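Local coordinates for protein glutamate racemase (PDB 2DWU) that belongs to the Asp/Glu/hydantoin racemase family of two-domain alpha/beta enzymes and holds D-glutamic acid in its pocket, at residues D40-Y46 against F57-M61; A81-L85 against I97-H101. One frame throughout, in Å; residues are numbered along the deposited sequence.

Contact 1. Residues D40-Y46 against F57-M61; sequences DNERCPY and FVFEM. With DGL (D-glutamic acid), chain H.
R43 lies flat on the ring of F57, joining the loop that follows strand 35-39 to helix 51-65 in the six-stranded domain of this parallel alpha/beta fold. Guanidinium and ring are nearly parallel, their planes 9° apart, and R43 CZ stands 3.7 Å from the F57 centroid: a cation-pi stack, to which R43 CD adds a CH-pi contact over the same face. The arginine chain bends at chi3 (-66°), which carries the guanidinium across toward E60 after CD has passed over the ring. Its plane is then gripped at two edges. NH1 and NH2 meet E60 end-on, both converging on one oxygen, with R43 NH2 to E60 OE1 at 2.8 Å and both nitrogens on the same face of the carboxylate. On the other edge NE and NH2 hold D40 side-on, again through a single oxygen. Two salt bridges and a stack thus fix the rotation of the guanidinium, and the positive charge between the carboxylates probably offsets their mutual repulsion.

Y46 comes in obliquely beside F57, its CE1 3.7 Å from F57 CD2, while the methyl of M61, CE, sits at the edge of the tyrosine ring. D40 CB rests against M61 SD, and D40 OD1 is hydrogen-bonded to OG1 of T242, a potassium-site residue. At its backbone end Y46 reaches the ligand: its N-H points almost straight (176°) at OE2 of D-glutamic acid. At the far end, Y46 OH donates to the anti lone pair of D40 OD2 at 2.7 Å, while R43 NE donates to the syn one and R43 NH2 comes in from above the carboxylate plane.

Contact 2. Residues A81-L85 against I97-H101; sequences AAATL and IGVIH
Helix 78-91 packs against the end of strand 96-98 and the turn into helix 100-110, with A81 CA passing 5.6 Å from G98 CA, a close approach between the last two elements of a beta-alpha-beta unit. Small residues make it possible. G98 brings only main chain to the interface, and L85 settles on it, L85 CD1 lying 3.9 Å from G98 N. The L85 side chain leaves the helix with chi1 at -174°, which carries CG toward the strand end; from there chi2 (63°) turns CD1 to G98 and CD2 to the imidazole of H101, met obliquely at ND1, 3.8 Å away. One turn back along the helix, A81 CB faces the tip of I100. The outer arm of that isoleucine is extended (chi2 179°), carrying CD1 over the helix backbone to within 3.6 Å of A82 N and 3.9 Å of A82 CB. A81 CB also brushes V99 CG2 at 4.4 Å. Beyond the pair, helix 129-137 packs on I100 and H101, and Q224 of the second subunit packs on H101, whose NE2 is hydrogen-bonded to a glycerol, probably from the crystallisation liquor. No hydrogen bond links the two segments; the contact itself is van der Waals packing of methyl groups on one another, on main chain and on an imidazole.

Both contacts belong to the alpha/beta framework around the six-stranded parallel sheet, and helices 51-65 and 78-91 bring them together: V58 and F59 of 57-61 pack on T84, which lies within 81-85. Their centres are about 15 Å apart. Contact 2 is the more deeply buried, wholly without cross-segment polar bonds, and lies within a beta-alpha-beta unit whose strand 96-98 is outermost in the sheet of this chain. Contact 1 is only partly buried and mixes charge with aromatic packing, tying a loop to a helix. It includes C44, P45 and Y46 of the D-glutamic acid pocket, whereas no residue of contact 2 belongs to it, the side chain of V99 being about 6 Å from the ligand at the nearest atoms; contact 2 meets the neighbouring subunit at H101.

Contact 1. Residues D40-Y46 against F57-M61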
ATOM      1  N   ASP B  40       0.902 -16.042  21.739  1.00  8.15           N
ATOM      2  CA  ASP B  40       1.562 -16.532  22.963  1.00  9.29           C
ATOM      3  C   ASP B  40       0.959 -15.910  24.220  1.00  9.68           C
ATOM      4  O   ASP B  40       1.676 -15.338  25.054  1.00  9.51           O
ATOM      5  CB  ASP B  40       3.056 -16.213  22.871  1.00  9.89           C
ATOM      6  CG  ASP B  40       3.912 -16.938  23.925  1.00  9.75           C
ATOM      7  OD1 ASP B  40       3.412 -17.885  24.562  1.00 12.71           O
ATOM      8  OD2 ASP B  40       5.102 -16.549  24.082  1.00 10.59           O
ATOM      9  N   ASN B  41      -0.352 -16.062  24.390  1.00  9.76           N
ATOM     10  CA  ASN B  41      -1.011 -15.441  25.524  1.00 10.70           C
ATOM     11  C   ASN B  41      -0.418 -15.752  26.894  1.00 11.65           C
ATOM     12  O   ASN B  41      -0.460 -14.908  27.799  1.00 12.81           O
ATOM     13  CB  ASN B  41      -2.495 -15.795  25.527  1.00 11.42           C
ATOM     14  CG  ASN B  41      -3.202 -15.262  24.313  1.00 11.51           C
ATOM     15  OD1 ASN B  41      -3.113 -15.838  23.225  1.00 10.93           O
ATOM     16  ND2 ASN B  41      -3.892 -14.144  24.479  1.00 12.26           N
ATOM     17  N   GLU B  42       0.119 -16.949  27.059  1.00 12.22           N
ATOM     18  CA  GLU B  42       0.705 -17.293  28.356  1.00 13.42           C
ATOM     19  C   GLU B  42       1.865 -16.371  28.758  1.00 14.10           C
ATOM     20  O   GLU B  42       2.134 -16.189  29.957  1.00 13.21           O
ATOM     21  CB  GLU B  42       1.178 -18.746  28.343  1.00 14.31           C
ATOM     22  CG  GLU B  42       1.704 -19.221  29.699  1.00 16.36           C
ATOM     23  CD  GLU B  42       1.753 -20.741  29.803  1.00 20.47           C
ATOM     24  OE1 GLU B  42       0.755 -21.340  30.270  1.00 20.38           O
ATOM     25  OE2 GLU B  42       2.783 -21.333  29.402  1.00 20.96           O
ATOM     26  N   ARG B  43       2.540 -15.764  27.782  1.00 12.87           N
ATOM     27  CA  ARG B  43       3.662 -14.884  28.078  1.00 12.51           C
ATOM     28  C   ARG B  43       3.440 -13.419  27.661  1.00 12.22           C
ATOM     29  O   ARG B  43       4.369 -12.617  27.634  1.00 13.08           O
ATOM     30  CB  ARG B  43       4.938 -15.442  27.461  1.00 13.03           C
ATOM     31  CG  ARG B  43       5.266 -16.849  28.031  1.00 11.66           C
ATOM     32  CD  ARG B  43       6.609 -17.398  27.548  1.00 13.01           C
ATOM     33  NE  ARG B  43       6.604 -17.660  26.106  1.00 14.60           N
ATOM     34  CZ  ARG B  43       7.399 -18.533  25.496  1.00 14.65           C
ATOM     35  NH1 ARG B  43       8.273 -19.251  26.192  1.00 16.74           N
ATOM     36  NH2 ARG B  43       7.323 -18.687  24.176  1.00 15.76           N
ATOM     37  N   CYS B  44       2.198 -13.089  27.343  1.00 10.74           N
ATOM     38  CA  CYS B  44       1.805 -11.723  26.975  1.00 12.89           C
ATOM     39  C   CYS B  44       1.729 -10.982  28.321  1.00 13.78           C
ATOM     40  O   CYS B  44       1.256 -11.558  29.311  1.00 15.26           O
ATOM     41  CB  CYS B  44       0.433 -11.779  26.301  1.00 12.47           C
ATOM     42  SG  CYS B  44      -0.156 -10.224  25.600  1.00 17.48           S
ATOM     43  N   PRO B  45       2.162  -9.710  28.385  1.00 12.39           N
ATOM     44  CA  PRO B  45       2.718  -8.866  27.316  1.00 10.61           C
ATOM     45  C   PRO B  45       4.210  -8.973  27.028  1.00 10.63           C
ATOM     46  O   PRO B  45       5.016  -9.289  27.909  1.00  9.86           O
ATOM     47  CB  PRO B  45       2.349  -7.455  27.784  1.00 10.97           C
ATOM     48  CG  PRO B  45       2.570  -7.569  29.266  1.00 11.58           C
ATOM     49  CD  PRO B  45       1.937  -8.906  29.610  1.00 12.19           C
ATOM     50  N   TYR B  46       4.558  -8.705  25.769  1.00  7.97           N
ATOM     51  CA  TYR B  46       5.941  -8.665  25.334  1.00  9.63           C
ATOM     52  C   TYR B  46       6.487  -7.246  25.479  1.00  8.87           C
ATOM     53  O   TYR B  46       7.701  -7.031  25.554  1.00  9.12           O
ATOM     54  CB  TYR B  46       6.029  -9.034  23.863  1.00 10.19           C
ATOM     55  CG  TYR B  46       5.914 -10.504  23.554  1.00  8.93           C
ATOM     56  CD1 TYR B  46       5.587 -11.459  24.539  1.00  8.76           C
ATOM     57  CD2 TYR B  46       6.173 -10.939  22.268  1.00  8.47           C
ATOM     58  CE1 TYR B  46       5.547 -12.832  24.219  1.00  8.96           C
ATOM     59  CE2 TYR B  46       6.127 -12.280  21.940  1.00  9.17           C
ATOM     60  CZ  TYR B  46       5.823 -13.217  22.903  1.00  9.10           C
ATOM     61  OH  TYR B  46       5.843 -14.530  22.487  1.00 11.01           O
ATOM     62  N   PHE B  57      11.228 -16.120  22.426  1.00 11.90           N
ATOM     63  CA  PHE B  57       9.822 -16.527  22.352  1.00 11.37           C
ATOM     64  C   PHE B  57       9.296 -16.554  20.913  1.00 11.10           C
ATOM     65  O   PHE B  57       8.471 -17.408  20.555  1.00 12.39           O
ATOM     66  CB  PHE B  57       8.910 -15.572  23.142  1.00 10.95           C
ATOM     67  CG  PHE B  57       9.199 -15.505  24.615  1.00 12.58           C
ATOM     68  CD1 PHE B  57      10.013 -16.441  25.243  1.00 12.96           C
ATOM     69  CD2 PHE B  57       8.585 -14.519  25.388  1.00 11.55           C
ATOM     70  CE1 PHE B  57      10.210 -16.401  26.631  1.00 13.41           C
ATOM     71  CE2 PHE B  57       8.776 -14.472  26.778  1.00 12.57           C
ATOM     72  CZ  PHE B  57       9.592 -15.423  27.389  1.00 13.23           C
ATOM     73  N   VAL B  58       9.708 -15.576  20.112  1.00 11.61           N
ATOM     74  CA  VAL B  58       9.263 -15.508  18.728  1.00  9.66           C
ATOM     75  C   VAL B  58       9.820 -16.706  17.959  1.00 11.29           C
ATOM     76  O   VAL B  58       9.108 -17.329  17.169  1.00 12.01           O
ATOM     77  CB  VAL B  58       9.715 -14.190  18.078  1.00 11.94           C
ATOM     78  CG1 VAL B  58       9.518 -14.248  16.555  1.00 12.59           C
ATOM     79  CG2 VAL B  58       8.893 -13.017  18.685  1.00 10.62           C
ATOM     80  N   PHE B  59      11.081 -17.041  18.195  1.00 11.39           N
ATOM     81  CA  PHE B  59      11.627 -18.194  17.496  1.00 12.80           C
ATOM     82  C   PHE B  59      10.947 -19.495  17.907  1.00 14.32           C
ATOM     83  O   PHE B  59      10.877 -20.433  17.107  1.00 14.33           O
ATOM     84  CB  PHE B  59      13.145 -18.261  17.658  1.00 14.88           C
ATOM     85  CG  PHE B  59      13.877 -17.481  16.599  1.00 18.28           C
ATOM     86  CD1 PHE B  59      14.324 -16.182  16.846  1.00 20.18           C
ATOM     87  CD2 PHE B  59      14.036 -18.008  15.317  1.00 19.40           C
ATOM     88  CE1 PHE B  59      14.910 -15.417  15.841  1.00 19.13           C
ATOM     89  CE2 PHE B  59      14.620 -17.253  14.300  1.00 20.77           C
ATOM     90  CZ  PHE B  59      15.059 -15.950  14.559  1.00 19.29           C
ATOM     91  N   GLU B  60      10.450 -19.568  19.139  1.00 13.54           N
ATOM     92  CA  GLU B  60       9.706 -20.746  19.586  1.00 13.91           C
ATOM     93  C   GLU B  60       8.380 -20.805  18.803  1.00 13.51           C
ATOM     94  O   GLU B  60       7.933 -21.873  18.417  1.00 13.49           O
ATOM     95  CB  GLU B  60       9.404 -20.680  21.090  1.00 15.69           C
ATOM     96  CG  GLU B  60      10.640 -20.739  21.956  1.00 16.86           C
ATOM     97  CD  GLU B  60      10.327 -20.956  23.422  1.00 19.95           C
ATOM     98  OE1 GLU B  60       9.158 -20.759  23.840  1.00 19.21           O
ATOM     99  OE2 GLU B  60      11.264 -21.325  24.173  1.00 20.70           O
ATOM    100  N   MET B  61       7.748 -19.660  18.561  1.00 11.93           N
ATOM    101  CA  MET B  61       6.505 -19.671  17.793  1.00 10.37           C
ATOM    102  C   MET B  61       6.784 -20.040  16.339  1.00 11.87           C
ATOM    103  O   MET B  61       5.968 -20.701  15.700  1.00 12.97           O
ATOM    104  CB  MET B  61       5.784 -18.305  17.849  1.00 10.69           C
ATOM    105  CG  MET B  61       5.085 -18.054  19.172  1.00 10.09           C
ATOM    106  SD  MET B  61       4.039 -16.605  19.184  1.00 11.07           S
ATOM    107  CE  MET B  61       5.256 -15.268  19.425  1.00 13.21           C
TER
HETATM  108  N   DGL H 278       0.965  -7.268  20.442  1.00  7.89           N
HETATM  109  CA  DGL H 278       1.760  -6.229  21.170  1.00  9.36           C
HETATM  110  C   DGL H 278       2.239  -5.191  20.217  1.00  8.43           C
HETATM  111  O   DGL H 278       3.146  -4.417  20.498  1.00  9.04           O
HETATM  112  CB  DGL H 278       0.893  -5.574  22.269  1.00  9.81           C
HETATM  113  CG  DGL H 278       0.833  -6.555  23.464  1.00 11.02           C
HETATM  114  CD  DGL H 278       2.119  -6.871  24.110  1.00 11.78           C
HETATM  115  OE1 DGL H 278       2.752  -6.073  24.803  1.00  9.88           O
HETATM  116  OE2 DGL H 278       2.584  -8.080  23.894  1.00 11.62           O
HETATM  117  OXT DGL H 278       1.655  -5.142  19.051  1.00  8.28           O

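Contact 2. Residues A81-L85 against I97-H101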
ATOM      1  N   ALA B  81       8.055  -7.615  16.216  1.00  7.95           N
ATOM      2  CA  ALA B  81       8.725  -7.203  14.990  1.00  8.27           C
ATOM      3  C   ALA B  81       9.939  -6.329  15.291  1.00  9.41           C
ATOM      4  O   ALA B  81      11.002  -6.488  14.681  1.00 10.75           O
ATOM      5  CB  ALA B  81       7.772  -6.474  14.054  1.00  8.92           C
ATOM      6  N   ALA B  82       9.781  -5.408  16.242  1.00  9.37           N
ATOM      7  CA  ALA B  82      10.884  -4.524  16.595  1.00 11.33           C
ATOM      8  C   ALA B  82      12.071  -5.323  17.098  1.00 12.14           C
ATOM      9  O   ALA B  82      13.229  -5.011  16.786  1.00 14.55           O
ATOM     10  CB  ALA B  82      10.421  -3.524  17.676  1.00 10.93           C
ATOM     11  N   ALA B  83      11.802  -6.373  17.857  1.00 10.91           N
ATOM     12  CA  ALA B  83      12.887  -7.147  18.408  1.00 13.82           C
ATOM     13  C   ALA B  83      13.503  -8.217  17.519  1.00 13.28           C
ATOM     14  O   ALA B  83      14.703  -8.494  17.610  1.00 14.30           O
ATOM     15  CB  ALA B  83      12.392  -7.827  19.689  1.00 12.69           C
ATOM     16  N   THR B  84      12.731  -8.775  16.596  0.50 13.23           N
ATOM     17  CA  THR B  84      13.279  -9.886  15.821  0.50 13.17           C
ATOM     18  C   THR B  84      13.098  -9.931  14.313  0.50 12.97           C
ATOM     19  O   THR B  84      13.573 -10.870  13.669  0.50 12.50           O
ATOM     20  CB  THR B  84      12.738 -11.218  16.386  0.50 15.56           C
ATOM     21  OG1 THR B  84      13.231 -12.317  15.611  0.50 17.44           O
ATOM     22  CG2 THR B  84      11.233 -11.231  16.327  0.50 15.41           C
ATOM     23  N   LEU B  85      12.432  -8.944  13.729  1.00 12.07           N
ATOM     24  CA  LEU B  85      12.220  -8.996  12.283  1.00 12.28           C
ATOM     25  C   LEU B  85      13.491  -9.261  11.467  1.00 14.39           C
ATOM     26  O   LEU B  85      13.486 -10.129  10.591  1.00 15.64           O
ATOM     27  CB  LEU B  85      11.534  -7.726  11.766  1.00 13.99           C
ATOM     28  CG  LEU B  85      11.159  -7.807  10.269  1.00 15.04           C
ATOM     29  CD1 LEU B  85      10.143  -8.892   9.987  1.00 16.76           C
ATOM     30  CD2 LEU B  85      10.600  -6.445   9.846  1.00 16.59           C
ATOM     31  N   ILE B  97       6.965 -10.765   6.682  1.00  9.72           N
ATOM     32  CA  ILE B  97       6.412  -9.408   6.656  1.00 10.12           C
ATOM     33  C   ILE B  97       6.102  -8.980   8.089  1.00 11.28           C
ATOM     34  O   ILE B  97       5.337  -9.655   8.795  1.00 10.51           O
ATOM     35  CB  ILE B  97       5.085  -9.358   5.835  1.00 11.91           C
ATOM     36  CG1 ILE B  97       5.348  -9.514   4.319  1.00 13.92           C
ATOM     37  CG2 ILE B  97       4.418  -8.006   6.012  1.00 10.29           C
ATOM     38  CD1 ILE B  97       5.818 -10.887   3.866  1.00 16.98           C
ATOM     39  N   GLY B  98       6.694  -7.872   8.517  1.00  9.98           N
ATOM     40  CA  GLY B  98       6.464  -7.344   9.852  1.00  8.74           C
ATOM     41  C   GLY B  98       5.431  -6.233   9.748  1.00  8.37           C
ATOM     42  O   GLY B  98       5.121  -5.744   8.646  1.00  8.52           O
ATOM     43  N   VAL B  99       4.935  -5.795  10.893  1.00  6.09           N
ATOM     44  CA  VAL B  99       3.893  -4.763  10.906  1.00  8.24           C
ATOM     45  C   VAL B  99       4.414  -3.331  10.974  1.00  8.27           C
ATOM     46  O   VAL B  99       3.638  -2.385  10.801  1.00  9.57           O
ATOM     47  CB  VAL B  99       2.892  -4.967  12.082  1.00  6.67           C
ATOM     48  CG1 VAL B  99       1.952  -6.119  11.758  1.00  6.03           C
ATOM     49  CG2 VAL B  99       3.615  -5.275  13.399  1.00  7.95           C
ATOM     50  N   ILE B 100       5.713  -3.176  11.193  1.00  8.46           N
ATOM     51  CA  ILE B 100       6.304  -1.832  11.321  1.00  7.77           C
ATOM     52  C   ILE B 100       6.546  -1.121   9.985  1.00  7.14           C
ATOM     53  O   ILE B 100       6.043  -0.011   9.793  1.00  6.82           O
ATOM     54  CB  ILE B 100       7.614  -1.910  12.148  1.00  6.99           C
ATOM     55  CG1 ILE B 100       7.266  -2.358  13.573  1.00  8.27           C
ATOM     56  CG2 ILE B 100       8.377  -0.544  12.133  1.00  8.06           C
ATOM     57  CD1 ILE B 100       8.458  -2.497  14.492  1.00 12.13           C
ATOM     58  N   HIS B 101       7.257  -1.762   9.060  1.00  8.06           N
ATOM     59  CA  HIS B 101       7.550  -1.132   7.784  1.00  8.33           C
ATOM     60  C   HIS B 101       6.317  -0.766   6.963  1.00  7.45           C
ATOM     61  O   HIS B 101       6.287   0.299   6.335  1.00  7.03           O
ATOM     62  CB  HIS B 101       8.536  -1.995   6.987  1.00  9.47           C
ATOM     63  CG  HIS B 101       9.904  -2.037   7.600  1.00  9.83           C
ATOM     64  ND1 HIS B 101      10.204  -2.817   8.696  1.00 11.52           N
ATOM     65  CD2 HIS B 101      11.036  -1.353   7.302  1.00 12.21           C
ATOM     66  CE1 HIS B 101      11.465  -2.613   9.049  1.00 13.58           C
ATOM     67  NE2 HIS B 101      11.993  -1.730   8.216  1.00 13.43           N
TER